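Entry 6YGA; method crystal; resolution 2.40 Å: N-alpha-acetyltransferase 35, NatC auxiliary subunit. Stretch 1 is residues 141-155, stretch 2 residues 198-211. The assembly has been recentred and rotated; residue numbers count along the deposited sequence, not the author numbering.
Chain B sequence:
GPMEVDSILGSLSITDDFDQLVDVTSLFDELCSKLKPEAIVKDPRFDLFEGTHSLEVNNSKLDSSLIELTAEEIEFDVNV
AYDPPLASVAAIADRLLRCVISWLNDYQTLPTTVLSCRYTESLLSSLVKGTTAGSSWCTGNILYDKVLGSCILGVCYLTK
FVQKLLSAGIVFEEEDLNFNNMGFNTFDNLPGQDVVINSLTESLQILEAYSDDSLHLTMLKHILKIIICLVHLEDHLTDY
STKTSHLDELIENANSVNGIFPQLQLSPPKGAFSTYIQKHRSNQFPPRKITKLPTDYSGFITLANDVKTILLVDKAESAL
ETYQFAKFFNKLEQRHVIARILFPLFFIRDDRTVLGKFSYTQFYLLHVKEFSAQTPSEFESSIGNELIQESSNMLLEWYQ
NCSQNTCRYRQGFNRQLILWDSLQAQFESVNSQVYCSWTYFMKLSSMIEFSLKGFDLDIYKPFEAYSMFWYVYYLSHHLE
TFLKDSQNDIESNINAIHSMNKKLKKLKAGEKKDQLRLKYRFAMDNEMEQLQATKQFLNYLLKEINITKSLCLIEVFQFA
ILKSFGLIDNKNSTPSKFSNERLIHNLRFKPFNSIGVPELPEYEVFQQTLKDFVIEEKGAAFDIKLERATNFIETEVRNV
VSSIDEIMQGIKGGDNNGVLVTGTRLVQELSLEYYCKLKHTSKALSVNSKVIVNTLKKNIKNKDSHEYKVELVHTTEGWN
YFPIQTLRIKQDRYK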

# COMPACT_ATOMS: atom_id res chain seq x y z
N ASN B 141 11.91 43.82 1.28
CA ASN B 141 12.56 43.43 0.04
C ASN B 141 11.53 42.79 -0.87
O ASN B 141 10.68 42.01 -0.42
CB ASN B 141 13.72 42.46 0.31
CG ASN B 141 14.61 42.24 -0.91
OD1 ASN B 141 14.13 42.23 -2.05
ND2 ASN B 141 15.90 42.05 -0.67
N ILE B 142 11.60 43.11 -2.17
CA ILE B 142 10.53 42.74 -3.08
C ILE B 142 10.57 41.25 -3.40
O ILE B 142 9.55 40.64 -3.73
CB ILE B 142 10.59 43.60 -4.35
CG1 ILE B 142 9.22 43.65 -5.01
CG2 ILE B 142 11.64 43.07 -5.33
CD1 ILE B 142 8.14 44.23 -4.12
N LEU B 143 11.75 40.63 -3.31
CA LEU B 143 11.87 39.21 -3.62
C LEU B 143 11.25 38.36 -2.52
O LEU B 143 10.60 37.34 -2.81
CB LEU B 143 13.34 38.86 -3.84
CG LEU B 143 14.03 39.65 -4.96
CD1 LEU B 143 15.52 39.36 -4.95
CD2 LEU B 143 13.42 39.32 -6.31
N TYR B 144 11.42 38.76 -1.26
CA TYR B 144 10.86 38.00 -0.15
C TYR B 144 9.37 38.24 0.01
O TYR B 144 8.61 37.30 0.25
CB TYR B 144 11.59 38.35 1.15
CG TYR B 144 12.95 37.71 1.29
CD1 TYR B 144 14.08 38.30 0.75
CD2 TYR B 144 13.11 36.51 1.98
CE1 TYR B 144 15.33 37.72 0.88
CE2 TYR B 144 14.35 35.92 2.12
CZ TYR B 144 15.46 36.53 1.57
OH TYR B 144 16.70 35.95 1.70
N ASP B 145 8.93 39.50 -0.11
CA ASP B 145 7.56 39.84 0.25
C ASP B 145 6.58 39.53 -0.88
O ASP B 145 5.45 39.08 -0.62
CB ASP B 145 7.47 41.32 0.63
CG ASP B 145 8.41 41.69 1.76
OD1 ASP B 145 9.43 41.00 1.94
OD2 ASP B 145 8.13 42.68 2.48
N LYS B 146 6.97 39.75 -2.13
CA LYS B 146 6.08 39.58 -3.27
C LYS B 146 6.35 38.32 -4.07
O LYS B 146 5.43 37.53 -4.31
CB LYS B 146 6.16 40.81 -4.19
CG LYS B 146 4.81 41.42 -4.55
CD LYS B 146 3.92 40.42 -5.29
CE LYS B 146 2.48 40.89 -5.40
NZ LYS B 146 1.64 39.93 -6.19
N VAL B 147 7.60 38.10 -4.50
CA VAL B 147 7.91 36.93 -5.31
C VAL B 147 7.80 35.66 -4.49
O VAL B 147 7.10 34.71 -4.86
CB VAL B 147 9.30 37.08 -5.95
CG1 VAL B 147 9.65 35.84 -6.77
CG2 VAL B 147 9.34 38.32 -6.82
N LEU B 148 8.50 35.61 -3.34
CA LEU B 148 8.48 34.41 -2.52
C LEU B 148 7.10 34.18 -1.90
O LEU B 148 6.66 33.04 -1.76
CB LEU B 148 9.56 34.49 -1.45
CG LEU B 148 9.76 33.23 -0.60
CD1 LEU B 148 9.81 31.99 -1.47
CD2 LEU B 148 11.02 33.36 0.23
N GLY B 149 6.41 35.26 -1.54
CA GLY B 149 5.06 35.12 -1.00
C GLY B 149 4.11 34.46 -1.98
O GLY B 149 3.27 33.64 -1.59
N SER B 150 4.24 34.79 -3.27
CA SER B 150 3.41 34.14 -4.28
C SER B 150 3.77 32.67 -4.41
O SER B 150 2.88 31.83 -4.61
CB SER B 150 3.56 34.86 -5.62
OG SER B 150 4.89 34.76 -6.11
N CYS B 151 5.06 32.33 -4.32
CA CYS B 151 5.47 30.93 -4.36
C CYS B 151 4.82 30.14 -3.24
O CYS B 151 4.22 29.08 -3.48
CB CYS B 151 6.99 30.82 -4.26
SG CYS B 151 7.91 31.46 -5.67
N ILE B 152 4.94 30.62 -2.01
CA ILE B 152 4.37 29.92 -0.86
C ILE B 152 2.87 29.77 -1.03
O ILE B 152 2.29 28.72 -0.70
CB ILE B 152 4.72 30.66 0.44
CG1 ILE B 152 6.24 30.87 0.56
CG2 ILE B 152 4.19 29.90 1.64
CD1 ILE B 152 7.04 29.59 0.63
N LEU B 153 2.21 30.81 -1.55
CA LEU B 153 0.76 30.74 -1.74
C LEU B 153 0.40 29.69 -2.78
O LEU B 153 -0.63 29.01 -2.65
CB LEU B 153 0.23 32.11 -2.16
CG LEU B 153 -1.29 32.24 -2.26
CD1 LEU B 153 -1.94 31.92 -0.92
CD2 LEU B 153 -1.68 33.63 -2.73
N GLY B 154 1.22 29.54 -3.82
CA GLY B 154 0.93 28.53 -4.83
C GLY B 154 1.03 27.12 -4.29
O GLY B 154 0.16 26.28 -4.54
N VAL B 155 2.09 26.84 -3.53
CA VAL B 155 2.25 25.52 -2.93
C VAL B 155 1.17 25.27 -1.89
O VAL B 155 0.63 24.16 -1.80
CB VAL B 155 3.67 25.37 -2.34
CG1 VAL B 155 3.81 24.04 -1.63
CG2 VAL B 155 4.71 25.50 -3.44
N ASN B 198 -3.02 34.97 -10.56
CA ASN B 198 -2.68 36.37 -10.75
C ASN B 198 -1.50 36.78 -9.88
O ASN B 198 -0.61 37.52 -10.33
CB ASN B 198 -3.90 37.25 -10.45
CG ASN B 198 -4.99 37.12 -11.50
OD1 ASN B 198 -4.74 36.65 -12.61
ND2 ASN B 198 -6.20 37.55 -11.16
N SER B 199 -1.46 36.31 -8.63
CA SER B 199 -0.34 36.62 -7.75
C SER B 199 0.97 36.08 -8.31
O SER B 199 2.00 36.76 -8.26
CB SER B 199 -0.60 36.06 -6.35
OG SER B 199 0.55 36.17 -5.53
N LEU B 200 0.94 34.86 -8.84
CA LEU B 200 2.15 34.27 -9.43
C LEU B 200 2.53 34.98 -10.72
O LEU B 200 3.72 35.13 -11.02
CB LEU B 200 1.93 32.78 -9.67
CG LEU B 200 1.72 31.92 -8.42
CD1 LEU B 200 0.96 30.64 -8.75
CD2 LEU B 200 3.07 31.59 -7.79
N THR B 201 1.54 35.41 -11.51
CA THR B 201 1.84 36.15 -12.73
C THR B 201 2.44 37.51 -12.40
O THR B 201 3.40 37.94 -13.06
CB THR B 201 0.57 36.31 -13.57
OG1 THR B 201 0.22 35.04 -14.14
CG2 THR B 201 0.77 37.32 -14.69
N GLU B 202 1.92 38.20 -11.39
CA GLU B 202 2.46 39.50 -11.00
C GLU B 202 3.91 39.38 -10.55
O GLU B 202 4.74 40.25 -10.86
CB GLU B 202 1.61 40.13 -9.90
CG GLU B 202 0.23 40.57 -10.36
CD GLU B 202 -0.62 41.11 -9.23
OE1 GLU B 202 -0.09 41.26 -8.11
OE2 GLU B 202 -1.82 41.39 -9.46
N SER B 203 4.24 38.32 -9.81
CA SER B 203 5.64 38.09 -9.45
C SER B 203 6.49 37.77 -10.67
O SER B 203 7.68 38.11 -10.70
CB SER B 203 5.75 36.97 -8.42
OG SER B 203 5.24 37.38 -7.16
N LEU B 204 5.90 37.14 -11.69
CA LEU B 204 6.63 36.89 -12.92
C LEU B 204 7.00 38.20 -13.61
O LEU B 204 8.12 38.35 -14.11
CB LEU B 204 5.83 35.99 -13.86
CG LEU B 204 6.33 34.56 -14.05
CD1 LEU B 204 5.58 33.87 -15.18
CD2 LEU B 204 7.83 34.53 -14.29
N GLN B 205 6.07 39.15 -13.64
CA GLN B 205 6.33 40.43 -14.29
C GLN B 205 7.40 41.23 -13.56
O GLN B 205 8.17 41.96 -14.19
CB GLN B 205 5.04 41.25 -14.40
CG GLN B 205 3.82 40.48 -14.88
CD GLN B 205 3.96 39.90 -16.28
OE1 GLN B 205 4.91 40.20 -17.01
NE2 GLN B 205 3.00 39.06 -16.66
N ILE B 206 7.46 41.11 -12.23
CA ILE B 206 8.53 41.75 -11.47
C ILE B 206 9.88 41.20 -11.92
O ILE B 206 10.86 41.95 -12.04
CB ILE B 206 8.31 41.57 -9.96
CG1 ILE B 206 7.06 42.32 -9.50
CG2 ILE B 206 9.54 42.03 -9.16
CD1 ILE B 206 6.82 42.26 -8.01
N LEU B 207 9.96 39.89 -12.18
CA LEU B 207 11.20 39.30 -12.64
C LEU B 207 11.55 39.73 -14.05
O LEU B 207 12.73 39.85 -14.39
CB LEU B 207 11.12 37.77 -12.55
CG LEU B 207 10.75 37.19 -11.18
CD1 LEU B 207 10.77 35.67 -11.21
CD2 LEU B 207 11.67 37.73 -10.09
N GLU B 208 10.54 39.98 -14.89
CA GLU B 208 10.80 40.50 -16.23
C GLU B 208 11.45 41.88 -16.16
O GLU B 208 12.29 42.22 -17.00
CB GLU B 208 9.51 40.57 -17.04
CG GLU B 208 8.63 39.33 -16.97
CD GLU B 208 8.99 38.27 -17.99
OE1 GLU B 208 10.05 38.39 -18.63
OE2 GLU B 208 8.20 37.32 -18.15
N ALA B 209 11.07 42.68 -15.17
CA ALA B 209 11.56 44.06 -15.09
C ALA B 209 13.06 44.11 -14.85
O ALA B 209 13.71 45.09 -15.21
CB ALA B 209 10.82 44.82 -13.99
N TYR B 210 13.62 43.07 -14.23
CA TYR B 210 15.05 43.05 -13.93
C TYR B 210 15.87 43.08 -15.22
O TYR B 210 15.73 42.21 -16.08
CB TYR B 210 15.39 41.81 -13.11
CG TYR B 210 15.19 41.99 -11.62
CD1 TYR B 210 13.95 42.35 -11.11
CD2 TYR B 210 16.23 41.79 -10.73
CE1 TYR B 210 13.76 42.52 -9.75
CE2 TYR B 210 16.05 41.96 -9.37
CZ TYR B 210 14.81 42.32 -8.89
OH TYR B 210 14.62 42.49 -7.53
N SER B 211 16.71 44.11 -15.34
CA SER B 211 17.54 44.25 -16.53
C SER B 211 18.64 43.20 -16.57
O SER B 211 18.90 42.60 -17.62
CB SER B 211 18.14 45.66 -16.59
OG SER B 211 18.75 46.01 -15.36

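Residues 142-155 and 198-209 form two helices of the same chain that pack with their N-to-C directions 145° apart, roughly antiparallel but clearly splayed. Their axes approach to 8.7 Å. The backbones come near each other at Val147 and Ser203, whose CA atoms are 4.9 Å apart, and at Ser150 and Leu200, whose CA atoms are 5.3 Å apart. The first helix is capped by Asn141, whose OD1 accepts from Leu143 N at 3.1 Å. It then passes through a wider, pi-type turn at 143-147, in which Val147 N bonds to Ile142 O (3.3 Å) and Leu148 N to Leu143 O (2.8 Å). The second helix keeps a regular pattern of backbone bonds until it gives way to the loop that carries Tyr210.

Small residues occupy the middle of the contact and allow the close approach. Ser150, Ser199 and Ser203 all direct their CA-to-CB bonds toward the opposing helix, and their short side chains let the backbones draw together. The hydroxyls of Ser150 and Ser203 are hydrogen-bonded, OG to OG, at 2.8 Å. Ser150 OG, in the p rotamer, donates to Val147 O at 2.5 Å within its own helix, and so can act as an acceptor toward Ser203 OG. Ser203 OG lies 2.9 Å from Lys146 O as well, a weak hydrogen bond; which acceptor takes the Ser203 proton is not settled. These contacts give two buried hydroxyls polar partners. Ser199 OG packs 3.3 Å from Ser150 CB.

Lys146 has the largest area covered by the other stretch, 76 Å². Its side chain fits as a knob into the hole formed by Ser199, Glu202, Ser203 and Ile206. An extended outer chain, with chi3 and chi4 both t, carries NZ to Glu202 OE1, where the two form a salt bridge at 2.9 Å. The aliphatic part is used too: Lys146 CG lies 4.1 Å from Ile206 CD1, so that a long, flexible residue combines apolar packing with a charged tip near the exposed Glu202.

Toward the start of the first helix the contact becomes apolar. Val147 CG2 lies 4.1 Å from Leu207 CD2 and 4.4 Å from Ile206 CG2, while Ile142 CG1 meets Ile206 CD1 at 4.1 Å. Leu143 points its CA-to-CB bond sideways, yet the end of its side chain comes nearer, bringing CD2 to 4.2 Å from Tyr210 CZ. The Tyr210 hydroxyl closes this end, with its OH 3.6 Å from Leu143 CD2 and 3.7 Å from Ile142 CG2.

At the other end, Leu200 likewise starts sideways and turns its end inward, placing CD2 3.2 Å from Ser150 O. Its CD1 lies 4.5 Å from Gly154 CA, and the absence of a side chain suits this place: a CB on Gly154 would sit a tight 3.5 Å from Leu200 CD1. Altogether the two stretches bury 624 Å², counting both sides.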